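Local structure of legionella ubiquitin-specific protease A domain-containing protein (Legionella pneumophila subsp. pneumophila, 5DGG) at residues V27-Y31 with V96-Y100; V52-M56 with V67-P72; F86-P91 with H119-P125; N155-T161 with T175-E179. The protein probably acts as a ubiquitin-specific cysteine protease of clan CA, this chain being its central domain. All coordinates share one frame; numbering follows the deposited sequence.

Interaction 1: V27-Y31 with V96-Y100; sequences VLNRY and VLDDY
In the alpha/beta layering of this protease-like domain, the first turn of helix 98-108 lies beside the end of edge strand 22-29, where the Tyr100 ring turns one face to Arg30 CB. This methylene stands over the phenol ring in a CH-pi contact, 4.0 Å from the centroid and 16° off the normal. It is displaced toward the hydroxyl end, so that Arg30 CB comes within 3.8 Å of Tyr100 CZ. The ring gets there because Tyr100 CG lies opposite the backbone N (chi1 -179°), which sends the side chain out from the helix toward the strand. Leu28 approaches the same ring at its edge, with CD1 4.0 Å from Tyr100 CE2; its branched, apolar end also touches Ser35 and Ile39 of helix 33-47. Beyond CB, the Arg30 chain bends at its third torsion (-95°) and crosses the Val96 side chain at about a right angle, with a Val96 methyl over one face of the guanidinium. On the way Arg30 CD passes Leu97 CD2 at 4.1 Å. An arginine suits this border: its methylenes pack against apolar groups while the residue stays partly exposed, its side chain touching Arg65. Tyrosine is equally amphipathic here, apolar over its face and polar at its tip. Its hydroxyl binds a water lying at the ring edge, in the ring plane, and that water donates to the backbone oxygen Asn29 O at 2.9 Å.

Interaction 2: V52-M56 with V67-P72; sequences VHYIM and VYLSKP
Strands 54-60 and 65-70 form an antiparallel beta hairpin in the centre of the five-stranded sheet, with Tyr54 facing Ser70, Ile55 facing Leu69 and Met56 facing Tyr68. Backbone hydrogen bonds set this register. Ile55 and Leu69 are a hydrogen-bonded pair: Ile55 N gives to Leu69 O at 2.9 Å and Leu69 N returns to Ile55 O at 2.8 Å. Past the strand ends Lys71 N continues the ladder to His53 O (3.0 Å), and Tyr54 CA and Met56 CA make CA-H...O contacts with Leu69 O and Val67 O. Apolar packing occupies the face bearing Ile55 and Leu69, whose side chains run side by side and meet Val47 of helix 33-47. On the opposite face the extended Met56 brings SD to the edge of the Tyr68 ring, 3.8 Å from CE1, a Met-aromatic contact; the Tyr68 hydroxyl is hydrogen-bonded to Ser140 OG. Ser70, small and polar, lets its OG rest at the edge of the Tyr54 ring, 3.5 Å from CD1. Lys71 CB makes a CH-pi contact over one face of the His53 ring, 4.1 Å from its centroid, and a water links His53 NE2 with Lys71 O. The long lysine then runs on, fully extended, to a weak bond from NZ to Val52 O. NZ also binds Asp46 O and Val47 O, so its positive charge would probably interact favourably with the negative end of the helix 33-47 dipole.

Interaction 3: F86-P91 with H119-P125; sequences FDPYGP and HTGPKHP
His119 meets Pro91 first, its CB 3.3 Å from Pro91 O, while its ring turns away to bind Asp98 through NE2. Thr120 pairs in parallel with Phe86, and Thr120 O takes a nearly straight hydrogen bond from Asp87 N (2.9 Å, 168°). Thr120 OG1 lies at the edge of the Phe86 ring, 3.7 Å from CD1, its polar need met by Glu84. Gly121 follows at a pinch point: with no side chain, it lets its CA come to 4.0 Å from Gly90 CA, glycine meeting glycine. Phe86 CG lies opposite its backbone N (chi1 169°), which brings the ring to Gly121 and Pro122. Pro122 crosses Phe86 at about a right angle, its CD 3.7 Å from Phe86 CE1, and the same CD rests 3.2 Å from Pro88 O. Pro125 sets its CB 3.4 Å from Pro88 O, so two prolines pack against that carbonyl oxygen. The loop they meet is a type I turn from Asp87 to Gly90, begun by an Asx turn in which Asp87 OD1 accepts from Tyr89 N at 2.9 Å. Asp87 OD1 also binds His63 NE2, and Tyr89 touches Cys132; this His-Asp pairing near a cysteine starting helix 132-146 is consistent with a clan CA cysteine protease active site.

Interaction 4: N155-T161 with T175-E179; sequences NPILIDT and TTREE
Asn155 and Glu179 reach for each other from opposite directions, and Asn155 ND2 donates to Glu179 OE1 at 2.9 Å with an N-H...O angle of 152°. The donor lies on the anti side of the oxygen, somewhat out of the carboxylate plane, and the amide and carboxylate planes stand 86° apart, so the two flat groups meet almost perpendicularly. A bend at the second torsion of Glu179 folds its carboxylate round to this position. The other carboxylate oxygen, Glu179 OE2, lies 3.4 Å from the Ile157 CD1 methyl. Leu158 packs CD2 against Thr175, Thr176 and Glu179, 3.6 Å from Thr175 OG1 and 4.0 Å from Thr176 CG2. Thr161 and Thr175 come tip to tip, Thr161 OG1 lying 3.6 Å from Thr175 CG2, and Ile157 CG2 touches the same methyl. Short threonines suit such a facing pair: Thr175 offers its methyl, and Thr161 meets it with a hydroxyl oxygen that also donates to its own helix. These residues belong to an antiparallel helical hairpin, helices 156-165 and 171-183; the axes of segments 156-161 and 175-179 approach to 10.2 Å with their directions at 179°. A second shell fixes the first. Asn155 is the N-cap of helix 156-165: its OD1 accepts from Leu158 N at 3.2 Å, the donor standing above the carbonyl plane, so one amide both caps a helix and holds Glu179. Thr161 OG1 gives its proton to Ile157 O at 2.8 Å, on the face opposite the one used by Thr161 N. Thr175 OG1 is tied back to Leu172 O. Thr176 OG1 binds Asp134 of helix 132-146, and Leu14 of helix 8-14 packs against Leu158, Thr176 and Glu179.

How the interactions relate
From the N terminus, strand 22-29 opens the loop that interaction 1 closes at helix 98-108. Nested inside it, interaction 2 closes the short hairpin of strands 54-60 and 65-70. Interaction 3 starts within the same loop, at 86-91, but ends beyond it at 119-125, so interactions 1 and 3 cross. They also touch, helix 98-108 and strand 115-120 being joined there side chain to side chain. Val67 and Tyr68 of interaction 2 pack on Leu97 and Phe86, linking it to both. These three contacts all reach the five-stranded sheet. Interaction 4 follows in series, joining the last two helices, its nearest atoms about 6 Å from interaction 3.

Interaction 1: V27-Y31 with V96-Y100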
loop_
_atom_site.group_PDB
_atom_site.type_symbol
_atom_site.label_atom_id
_atom_site.label_comp_id
_atom_site.label_asym_id
_atom_site.label_seq_id
_atom_site.Cartn_x
_atom_site.Cartn_y
_atom_site.Cartn_z
ATOM N N VAL A 27 -8.202 0.629 -3.971
ATOM C CA VAL A 27 -7.211 0.809 -5.022
ATOM C C VAL A 27 -7.356 2.131 -5.785
ATOM O O VAL A 27 -8.460 2.588 -6.119
ATOM C CB VAL A 27 -7.187 -0.353 -6.023
ATOM C CG1 VAL A 27 -6.788 -1.642 -5.326
ATOM C CG2 VAL A 27 -8.519 -0.486 -6.739
ATOM N N LEU A 28 -6.216 2.760 -6.037
ATOM C CA LEU A 28 -6.172 3.985 -6.817
ATOM C C LEU A 28 -5.512 3.672 -8.152
ATOM O O LEU A 28 -4.533 2.946 -8.200
ATOM C CB LEU A 28 -5.333 5.051 -6.143
ATOM C CG LEU A 28 -5.934 6.070 -5.277
ATOM C CD1 LEU A 28 -4.844 7.097 -4.973
ATOM C CD2 LEU A 28 -7.156 6.687 -5.970
ATOM N N ASN A 29 -6.047 4.237 -9.225
ATOM C CA ASN A 29 -5.453 4.117 -10.540
ATOM C C ASN A 29 -4.793 5.447 -10.888
ATOM O O ASN A 29 -5.479 6.437 -11.195
ATOM C CB ASN A 29 -6.586 3.834 -11.533
ATOM C CG ASN A 29 -6.096 3.635 -12.903
ATOM O OD1 ASN A 29 -5.206 4.334 -13.400
ATOM N ND2 ASN A 29 -6.637 2.611 -13.535
ATOM N N ARG A 30 -3.475 5.472 -10.927
ATOM C CA ARG A 30 -2.750 6.741 -11.086
ATOM C C ARG A 30 -2.869 7.340 -12.458
ATOM O O ARG A 30 -2.585 8.519 -12.626
ATOM C CB ARG A 30 -1.267 6.610 -10.733
ATOM C CG ARG A 30 -0.464 5.742 -11.634
ATOM C CD ARG A 30 0.960 5.494 -11.068
ATOM N NE ARG A 30 1.846 6.481 -11.675
ATOM C CZ ARG A 30 2.758 6.220 -12.599
ATOM N NH1 ARG A 30 3.020 4.964 -12.977
ATOM N NH2 ARG A 30 3.447 7.228 -13.117
ATOM N N TYR A 31 -3.320 6.563 -13.444
ATOM C CA TYR A 31 -3.550 7.112 -14.810
ATOM C C TYR A 31 -4.892 7.772 -15.036
ATOM O O TYR A 31 -5.032 8.621 -15.922
ATOM C CB TYR A 31 -3.374 6.022 -15.828
ATOM C CG TYR A 31 -1.960 5.560 -15.800
ATOM C CD1 TYR A 31 -0.963 6.384 -16.258
ATOM C CD2 TYR A 31 -1.630 4.351 -15.318
ATOM C CE1 TYR A 31 0.356 5.991 -16.209
ATOM C CE2 TYR A 31 -0.314 3.944 -15.258
ATOM C CZ TYR A 31 0.671 4.789 -15.694
ATOM O OH TYR A 31 2.004 4.431 -15.691
ATOM N N VAL A 96 8.343 7.855 -8.906
ATOM C CA VAL A 96 7.241 8.042 -9.817
ATOM C C VAL A 96 5.953 8.473 -9.079
ATOM O O VAL A 96 5.038 9.016 -9.682
ATOM C CB VAL A 96 7.065 6.758 -10.671
ATOM C CG1 VAL A 96 6.250 5.700 -9.946
ATOM C CG2 VAL A 96 6.462 7.081 -12.011
ATOM N N LEU A 97 5.877 8.255 -7.765
ATOM C CA LEU A 97 4.710 8.655 -6.986
ATOM C C LEU A 97 4.829 9.969 -6.254
ATOM O O LEU A 97 3.826 10.401 -5.687
ATOM C CB LEU A 97 4.310 7.584 -5.944
ATOM C CG LEU A 97 3.814 6.251 -6.519
ATOM C CD1 LEU A 97 3.431 5.320 -5.396
ATOM C CD2 LEU A 97 2.650 6.420 -7.448
ATOM N N ASP A 98 5.997 10.607 -6.246
ATOM C CA ASP A 98 6.190 11.801 -5.399
ATOM C C ASP A 98 5.183 12.887 -5.744
ATOM O O ASP A 98 4.444 13.363 -4.880
ATOM C CB ASP A 98 7.603 12.380 -5.508
ATOM C CG ASP A 98 8.675 11.501 -4.884
ATOM O OD1 ASP A 98 8.369 10.445 -4.268
ATOM O OD2 ASP A 98 9.883 11.814 -5.050
ATOM N N ASP A 99 5.101 13.247 -7.024
ATOM C CA ASP A 99 4.237 14.350 -7.456
ATOM C C ASP A 99 2.790 14.003 -7.307
ATOM O O ASP A 99 2.009 14.839 -6.903
ATOM C CB ASP A 99 4.464 14.661 -8.934
ATOM C CG ASP A 99 5.709 15.473 -9.163
ATOM O OD1 ASP A 99 5.955 16.426 -8.378
ATOM O OD2 ASP A 99 6.449 15.145 -10.122
ATOM N N TYR A 100 2.480 12.758 -7.663
ATOM C CA TYR A 100 1.140 12.222 -7.624
ATOM C C TYR A 100 0.574 12.311 -6.242
ATOM O O TYR A 100 -0.538 12.828 -6.053
ATOM C CB TYR A 100 1.107 10.760 -8.108
ATOM C CG TYR A 100 -0.273 10.138 -8.114
ATOM C CD1 TYR A 100 -1.214 10.508 -9.087
ATOM C CD2 TYR A 100 -0.655 9.198 -7.171
ATOM C CE1 TYR A 100 -2.475 9.936 -9.099
ATOM C CE2 TYR A 100 -1.916 8.635 -7.173
ATOM C CZ TYR A 100 -2.816 9.009 -8.168
ATOM O OH TYR A 100 -4.076 8.505 -8.210
HETATM O O HOH W 1 -5.602 9.092 -10.157
#

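Interaction 2: V52-M56 with V67-P72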
loop_
_atom_site.group_PDB
_atom_site.type_symbol
_atom_site.label_atom_id
_atom_site.label_comp_id
_atom_site.label_asym_id
_atom_site.label_seq_id
_atom_site.Cartn_x
_atom_site.Cartn_y
_atom_site.Cartn_z
ATOM N N VAL A 52 -8.137 8.596 13.237
ATOM C CA VAL A 52 -7.326 7.936 12.220
ATOM C C VAL A 52 -5.896 8.387 12.384
ATOM O O VAL A 52 -5.616 9.592 12.456
ATOM C CB VAL A 52 -7.792 8.348 10.813
ATOM C CG1 VAL A 52 -6.823 7.827 9.751
ATOM C CG2 VAL A 52 -9.194 7.851 10.583
ATOM N N HIS A 53 -4.984 7.423 12.475
ATOM C CA HIS A 53 -3.586 7.747 12.583
ATOM C C HIS A 53 -2.739 7.271 11.392
ATOM O O HIS A 53 -1.683 7.832 11.128
ATOM C CB HIS A 53 -3.010 7.155 13.838
ATOM C CG HIS A 53 -1.687 7.727 14.146
ATOM N ND1 HIS A 53 -1.537 8.954 14.752
ATOM C CD2 HIS A 53 -0.445 7.312 13.817
ATOM C CE1 HIS A 53 -0.246 9.228 14.858
ATOM N NE2 HIS A 53 0.432 8.255 14.275
ATOM N N TYR A 54 -3.193 6.234 10.703
ATOM C CA TYR A 54 -2.481 5.696 9.559
ATOM C C TYR A 54 -3.445 5.514 8.387
ATOM O O TYR A 54 -4.589 5.128 8.575
ATOM C CB TYR A 54 -1.869 4.360 9.863
ATOM C CG TYR A 54 -0.977 4.336 11.031
ATOM C CD1 TYR A 54 0.338 4.689 10.884
ATOM C CD2 TYR A 54 -1.417 3.903 12.286
ATOM C CE1 TYR A 54 1.203 4.692 11.934
ATOM C CE2 TYR A 54 -0.534 3.909 13.386
ATOM C CZ TYR A 54 0.788 4.272 13.167
ATOM O OH TYR A 54 1.782 4.319 14.151
ATOM N N ILE A 55 -2.969 5.808 7.172
ATOM C CA ILE A 55 -3.746 5.631 5.936
ATOM C C ILE A 55 -2.860 4.916 4.923
ATOM O O ILE A 55 -1.788 5.405 4.647
ATOM C CB ILE A 55 -4.220 6.976 5.362
ATOM C CG1 ILE A 55 -5.036 7.754 6.391
ATOM C CG2 ILE A 55 -5.077 6.690 4.153
ATOM C CD1 ILE A 55 -5.426 9.179 6.060
ATOM N N MET A 56 -3.293 3.754 4.428
ATOM C CA MET A 56 -2.608 3.012 3.386
ATOM C C MET A 56 -3.347 3.117 2.047
ATOM O O MET A 56 -4.582 3.025 1.975
ATOM C CB MET A 56 -2.520 1.532 3.699
ATOM C CG MET A 56 -2.160 1.140 5.107
ATOM S SD MET A 56 -1.773 -0.624 4.993
ATOM C CE MET A 56 -1.334 -0.836 6.668
ATOM N N VAL A 67 1.424 3.215 -0.674
ATOM C CA VAL A 67 1.559 4.486 -0.044
ATOM C C VAL A 67 1.093 4.380 1.397
ATOM O O VAL A 67 -0.058 3.943 1.651
ATOM C CB VAL A 67 0.674 5.510 -0.781
ATOM C CG1 VAL A 67 0.639 6.846 -0.050
ATOM C CG2 VAL A 67 1.132 5.649 -2.196
ATOM N N TYR A 68 1.933 4.791 2.331
ATOM C CA TYR A 68 1.650 4.690 3.776
ATOM C C TYR A 68 1.844 6.031 4.442
ATOM O O TYR A 68 2.980 6.528 4.549
ATOM C CB TYR A 68 2.497 3.588 4.455
ATOM C CG TYR A 68 2.461 2.356 3.641
ATOM C CD1 TYR A 68 1.452 1.452 3.821
ATOM C CD2 TYR A 68 3.432 2.089 2.679
ATOM C CE1 TYR A 68 1.354 0.338 3.040
ATOM C CE2 TYR A 68 3.343 0.983 1.887
ATOM C CZ TYR A 68 2.291 0.120 2.055
ATOM O OH TYR A 68 2.191 -1.047 1.323
ATOM N N LEU A 69 0.732 6.617 4.877
ATOM C CA LEU A 69 0.738 7.912 5.550
ATOM C C LEU A 69 0.566 7.715 7.046
ATOM O O LEU A 69 -0.364 7.007 7.487
ATOM C CB LEU A 69 -0.397 8.812 5.010
ATOM C CG LEU A 69 -0.530 10.233 5.582
ATOM C CD1 LEU A 69 0.611 11.161 5.188
ATOM C CD2 LEU A 69 -1.833 10.885 5.126
ATOM N N SER A 70 1.455 8.321 7.803
ATOM C CA SER A 70 1.457 8.305 9.251
ATOM C C SER A 70 1.312 9.729 9.710
ATOM O O SER A 70 2.053 10.630 9.275
ATOM C CB SER A 70 2.784 7.753 9.824
ATOM O OG SER A 70 2.995 6.457 9.407
ATOM N N LYS A 71 0.363 9.966 10.602
ATOM C CA LYS A 71 0.160 11.309 11.188
ATOM C C LYS A 71 1.181 11.638 12.246
ATOM O O LYS A 71 1.882 10.730 12.768
ATOM C CB LYS A 71 -1.233 11.384 11.774
ATOM C CG LYS A 71 -2.271 11.433 10.714
ATOM C CD LYS A 71 -3.601 11.808 11.310
ATOM C CE LYS A 71 -4.689 11.555 10.321
ATOM N NZ LYS A 71 -5.967 12.005 10.936
ATOM N N PRO A 72 1.300 12.949 12.599
ATOM C CA PRO A 72 2.339 13.311 13.608
ATOM C C PRO A 72 2.135 12.693 15.011
ATOM O O PRO A 72 1.000 12.546 15.463
ATOM C CB PRO A 72 2.286 14.851 13.655
ATOM C CG PRO A 72 1.003 15.249 12.993
ATOM C CD PRO A 72 0.558 14.124 12.102
HETATM O O HOH W 2 3.234 8.401 14.082
#

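Interaction 3: F86-P91 with H119-P125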
loop_
_atom_site.group_PDB
_atom_site.type_symbol
_atom_site.label_atom_id
_atom_site.label_comp_id
_atom_site.label_asym_id
_atom_site.label_seq_id
_atom_site.Cartn_x
_atom_site.Cartn_y
_atom_site.Cartn_z
ATOM N N PHE A 86 6.401 2.927 -1.316
ATOM C CA PHE A 86 7.014 1.589 -1.450
ATOM C C PHE A 86 6.899 1.098 -2.892
ATOM O O PHE A 86 5.821 1.063 -3.457
ATOM C CB PHE A 86 6.320 0.593 -0.510
ATOM C CG PHE A 86 6.676 -0.840 -0.739
ATOM C CD1 PHE A 86 7.847 -1.362 -0.238
ATOM C CD2 PHE A 86 5.827 -1.664 -1.475
ATOM C CE1 PHE A 86 8.162 -2.697 -0.434
ATOM C CE2 PHE A 86 6.126 -2.986 -1.657
ATOM C CZ PHE A 86 7.299 -3.512 -1.121
ATOM N N ASP A 87 8.026 0.735 -3.474
ATOM C CA ASP A 87 8.028 0.123 -4.782
ATOM C C ASP A 87 8.657 -1.284 -4.672
ATOM O O ASP A 87 9.799 -1.432 -4.202
ATOM C CB ASP A 87 8.837 1.022 -5.699
ATOM C CG ASP A 87 8.819 0.572 -7.137
ATOM O OD1 ASP A 87 8.828 -0.643 -7.402
ATOM O OD2 ASP A 87 8.837 1.452 -8.024
ATOM N N PRO A 88 7.913 -2.338 -5.077
ATOM C CA PRO A 88 8.430 -3.703 -5.041
ATOM C C PRO A 88 9.823 -3.871 -5.678
ATOM O O PRO A 88 10.571 -4.783 -5.283
ATOM C CB PRO A 88 7.384 -4.475 -5.835
ATOM C CG PRO A 88 6.127 -3.731 -5.562
ATOM C CD PRO A 88 6.526 -2.304 -5.528
ATOM N N TYR A 89 10.193 -3.019 -6.618
ATOM C CA TYR A 89 11.501 -3.199 -7.329
ATOM C C TYR A 89 12.640 -2.634 -6.516
ATOM O O TYR A 89 13.786 -3.021 -6.701
ATOM C CB TYR A 89 11.547 -2.526 -8.703
ATOM C CG TYR A 89 10.928 -3.291 -9.852
ATOM C CD1 TYR A 89 9.984 -4.280 -9.649
ATOM C CD2 TYR A 89 11.265 -2.972 -11.160
ATOM C CE1 TYR A 89 9.351 -4.902 -10.724
ATOM C CE2 TYR A 89 10.680 -3.626 -12.241
ATOM C CZ TYR A 89 9.734 -4.599 -12.018
ATOM O OH TYR A 89 9.139 -5.237 -13.091
ATOM N N GLY A 90 12.325 -1.717 -5.615
ATOM C CA GLY A 90 13.341 -1.060 -4.820
ATOM C C GLY A 90 12.988 0.403 -4.700
ATOM O O GLY A 90 12.143 0.902 -5.442
ATOM N N PRO A 91 13.636 1.119 -3.766
ATOM C CA PRO A 91 13.179 2.501 -3.492
ATOM C C PRO A 91 13.264 3.507 -4.647
ATOM O O PRO A 91 12.411 4.387 -4.743
ATOM C CB PRO A 91 14.051 2.938 -2.321
ATOM C CG PRO A 91 15.251 2.042 -2.366
ATOM C CD PRO A 91 14.804 0.730 -2.964
ATOM N N HIS A 119 11.319 7.010 0.232
ATOM C CA HIS A 119 11.120 5.916 -0.722
ATOM C C HIS A 119 11.579 4.623 -0.091
ATOM O O HIS A 119 12.621 4.622 0.550
ATOM C CB HIS A 119 11.943 6.155 -1.972
ATOM C CG HIS A 119 11.493 7.328 -2.763
ATOM N ND1 HIS A 119 12.299 7.966 -3.674
ATOM C CD2 HIS A 119 10.326 8.025 -2.741
ATOM C CE1 HIS A 119 11.641 8.970 -4.227
ATOM N NE2 HIS A 119 10.444 9.045 -3.661
ATOM N N THR A 120 10.840 3.531 -0.268
ATOM C CA THR A 120 11.271 2.232 0.254
ATOM C C THR A 120 11.084 1.135 -0.780
ATOM O O THR A 120 10.361 1.280 -1.757
ATOM C CB THR A 120 10.489 1.814 1.520
ATOM O OG1 THR A 120 9.118 1.784 1.182
ATOM C CG2 THR A 120 10.711 2.789 2.674
ATOM N N GLY A 121 11.762 0.029 -0.547
ATOM C CA GLY A 121 11.530 -1.225 -1.290
ATOM C C GLY A 121 11.685 -2.417 -0.326
ATOM O O GLY A 121 11.972 -2.240 0.827
ATOM N N PRO A 122 11.483 -3.638 -0.805
ATOM C CA PRO A 122 11.565 -4.788 0.053
ATOM C C PRO A 122 12.978 -5.305 0.285
ATOM O O PRO A 122 13.889 -4.979 -0.449
ATOM C CB PRO A 122 10.747 -5.861 -0.711
ATOM C CG PRO A 122 10.943 -5.486 -2.134
ATOM C CD PRO A 122 11.102 -3.990 -2.183
ATOM N N LYS A 123 13.114 -6.142 1.294
ATOM C CA LYS A 123 14.394 -6.837 1.571
ATOM C C LYS A 123 14.803 -7.718 0.408
ATOM O O LYS A 123 15.980 -7.748 0.040
ATOM C CB LYS A 123 14.274 -7.708 2.802
ATOM C CG LYS A 123 14.027 -6.926 4.072
ATOM C CD LYS A 123 14.120 -7.813 5.312
ATOM C CE LYS A 123 14.216 -6.933 6.552
ATOM N NZ LYS A 123 13.675 -7.618 7.752
ATOM N N HIS A 124 13.836 -8.416 -0.189
ATOM C CA HIS A 124 14.139 -9.401 -1.247
ATOM C C HIS A 124 13.327 -9.149 -2.536
ATOM O O HIS A 124 12.430 -9.926 -2.906
ATOM C CB HIS A 124 13.913 -10.840 -0.725
ATOM C CG HIS A 124 14.432 -11.081 0.658
ATOM N ND1 HIS A 124 15.765 -11.258 0.944
ATOM C CD2 HIS A 124 13.785 -11.177 1.840
ATOM C CE1 HIS A 124 15.921 -11.447 2.243
ATOM N NE2 HIS A 124 14.730 -11.427 2.805
ATOM N N PRO A 125 13.648 -8.069 -3.250
ATOM C CA PRO A 125 12.891 -7.745 -4.447
ATOM C C PRO A 125 13.129 -8.779 -5.529
ATOM O O PRO A 125 14.212 -9.375 -5.577
ATOM C CB PRO A 125 13.479 -6.413 -4.885
ATOM C CG PRO A 125 14.849 -6.404 -4.325
ATOM C CD PRO A 125 14.739 -7.120 -3.019
#

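Interaction 4: N155-T161 with T175-E179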
loop_
_atom_site.group_PDB
_atom_site.type_symbol
_atom_site.label_atom_id
_atom_site.label_comp_id
_atom_site.label_asym_id
_atom_site.label_seq_id
_atom_site.Cartn_x
_atom_site.Cartn_y
_atom_site.Cartn_z
ATOM N N ASN A 155 -2.048 -10.772 8.019
ATOM C CA ASN A 155 -1.898 -12.126 7.535
ATOM C C ASN A 155 -0.447 -12.501 7.732
ATOM O O ASN A 155 0.396 -12.170 6.909
ATOM C CB ASN A 155 -2.270 -12.214 6.059
ATOM C CG ASN A 155 -2.263 -13.638 5.537
ATOM O OD1 ASN A 155 -1.344 -14.417 5.797
ATOM N ND2 ASN A 155 -3.287 -13.978 4.788
ATOM N N PRO A 156 -0.143 -13.214 8.825
ATOM C CA PRO A 156 1.260 -13.471 9.155
ATOM C C PRO A 156 1.969 -14.297 8.099
ATOM O O PRO A 156 3.175 -14.156 7.909
ATOM C CB PRO A 156 1.185 -14.254 10.476
ATOM C CG PRO A 156 -0.190 -14.071 10.989
ATOM C CD PRO A 156 -1.074 -13.774 9.817
ATOM N N ILE A 157 1.228 -15.127 7.377
ATOM C CA ILE A 157 1.853 -15.954 6.353
ATOM C C ILE A 157 2.448 -15.092 5.256
ATOM O O ILE A 157 3.581 -15.312 4.816
ATOM C CB ILE A 157 0.879 -16.953 5.741
ATOM C CG1 ILE A 157 0.294 -17.865 6.843
ATOM C CG2 ILE A 157 1.614 -17.803 4.725
ATOM C CD1 ILE A 157 -0.894 -18.704 6.388
ATOM N N LEU A 158 1.679 -14.102 4.808
ATOM C CA LEU A 158 2.210 -13.168 3.814
ATOM C C LEU A 158 3.375 -12.343 4.336
ATOM O O LEU A 158 4.333 -12.113 3.603
ATOM C CB LEU A 158 1.113 -12.239 3.284
ATOM C CG LEU A 158 -0.105 -12.879 2.668
ATOM C CD1 LEU A 158 -1.051 -11.785 2.229
ATOM C CD2 LEU A 158 0.224 -13.769 1.491
ATOM N N ILE A 159 3.298 -11.872 5.578
ATOM C CA ILE A 159 4.385 -11.101 6.136
ATOM C C ILE A 159 5.675 -11.905 6.229
ATOM O O ILE A 159 6.736 -11.408 5.891
ATOM C CB ILE A 159 4.041 -10.604 7.542
ATOM C CG1 ILE A 159 2.929 -9.568 7.466
ATOM C CG2 ILE A 159 5.270 -10.032 8.224
ATOM C CD1 ILE A 159 2.290 -9.258 8.806
ATOM N N ASP A 160 5.568 -13.130 6.751
ATOM C CA ASP A 160 6.763 -13.966 6.969
ATOM C C ASP A 160 7.313 -14.479 5.656
ATOM O O ASP A 160 8.517 -14.623 5.517
ATOM C CB ASP A 160 6.500 -15.153 7.922
ATOM C CG ASP A 160 5.978 -14.717 9.315
ATOM O OD1 ASP A 160 6.088 -13.519 9.689
ATOM O OD2 ASP A 160 5.412 -15.584 10.007
ATOM N N THR A 161 6.460 -14.745 4.676
ATOM C CA THR A 161 6.992 -15.114 3.361
ATOM C C THR A 161 7.785 -13.950 2.763
ATOM O O THR A 161 8.979 -14.092 2.348
ATOM C CB THR A 161 5.896 -15.600 2.426
ATOM O OG1 THR A 161 5.263 -16.743 3.019
ATOM C CG2 THR A 161 6.480 -15.975 1.063
ATOM N N THR A 175 1.642 -18.200 -1.784
ATOM C CA THR A 175 0.882 -17.843 -0.590
ATOM C C THR A 175 -0.279 -16.898 -0.933
ATOM O O THR A 175 -1.329 -16.976 -0.313
ATOM C CB THR A 175 1.750 -17.284 0.558
ATOM O OG1 THR A 175 2.486 -16.142 0.121
ATOM C CG2 THR A 175 2.747 -18.324 1.045
ATOM N N THR A 176 -0.117 -16.030 -1.928
ATOM C CA THR A 176 -1.202 -15.132 -2.275
ATOM C C THR A 176 -2.378 -15.945 -2.899
ATOM O O THR A 176 -3.550 -15.669 -2.596
ATOM C CB THR A 176 -0.755 -13.938 -3.144
ATOM O OG1 THR A 176 -0.181 -14.395 -4.348
ATOM C CG2 THR A 176 0.270 -13.091 -2.416
ATOM N N ARG A 177 -2.080 -16.964 -3.699
ATOM C CA ARG A 177 -3.138 -17.842 -4.248
ATOM C C ARG A 177 -3.884 -18.562 -3.151
ATOM O O ARG A 177 -5.105 -18.438 -3.018
ATOM C CB ARG A 177 -2.545 -18.860 -5.213
ATOM C CG ARG A 177 -2.107 -18.214 -6.510
ATOM C CD ARG A 177 -1.097 -19.044 -7.291
ATOM N NE ARG A 177 -1.709 -19.892 -8.327
ATOM C CZ ARG A 177 -2.242 -19.437 -9.467
ATOM N NH1 ARG A 177 -2.282 -18.130 -9.732
ATOM N NH2 ARG A 177 -2.763 -20.289 -10.343
ATOM N N GLU A 178 -3.128 -19.292 -2.342
ATOM C CA GLU A 178 -3.693 -20.026 -1.218
ATOM C C GLU A 178 -4.491 -19.163 -0.279
ATOM O O GLU A 178 -5.570 -19.551 0.128
ATOM C CB GLU A 178 -2.604 -20.740 -0.411
ATOM C CG GLU A 178 -2.314 -22.151 -0.859
ATOM C CD GLU A 178 -3.585 -22.967 -1.074
ATOM O OE1 GLU A 178 -3.798 -23.408 -2.221
ATOM O OE2 GLU A 178 -4.386 -23.137 -0.120
ATOM N N GLU A 179 -3.984 -18.002 0.087
ATOM C CA GLU A 179 -4.709 -17.158 1.044
ATOM C C GLU A 179 -5.985 -16.602 0.405
ATOM O O GLU A 179 -6.987 -16.335 1.091
ATOM C CB GLU A 179 -3.831 -16.014 1.569
ATOM C CG GLU A 179 -2.698 -16.494 2.463
ATOM C CD GLU A 179 -3.183 -17.324 3.624
ATOM O OE1 GLU A 179 -3.848 -16.770 4.520
ATOM O OE2 GLU A 179 -2.910 -18.543 3.642
#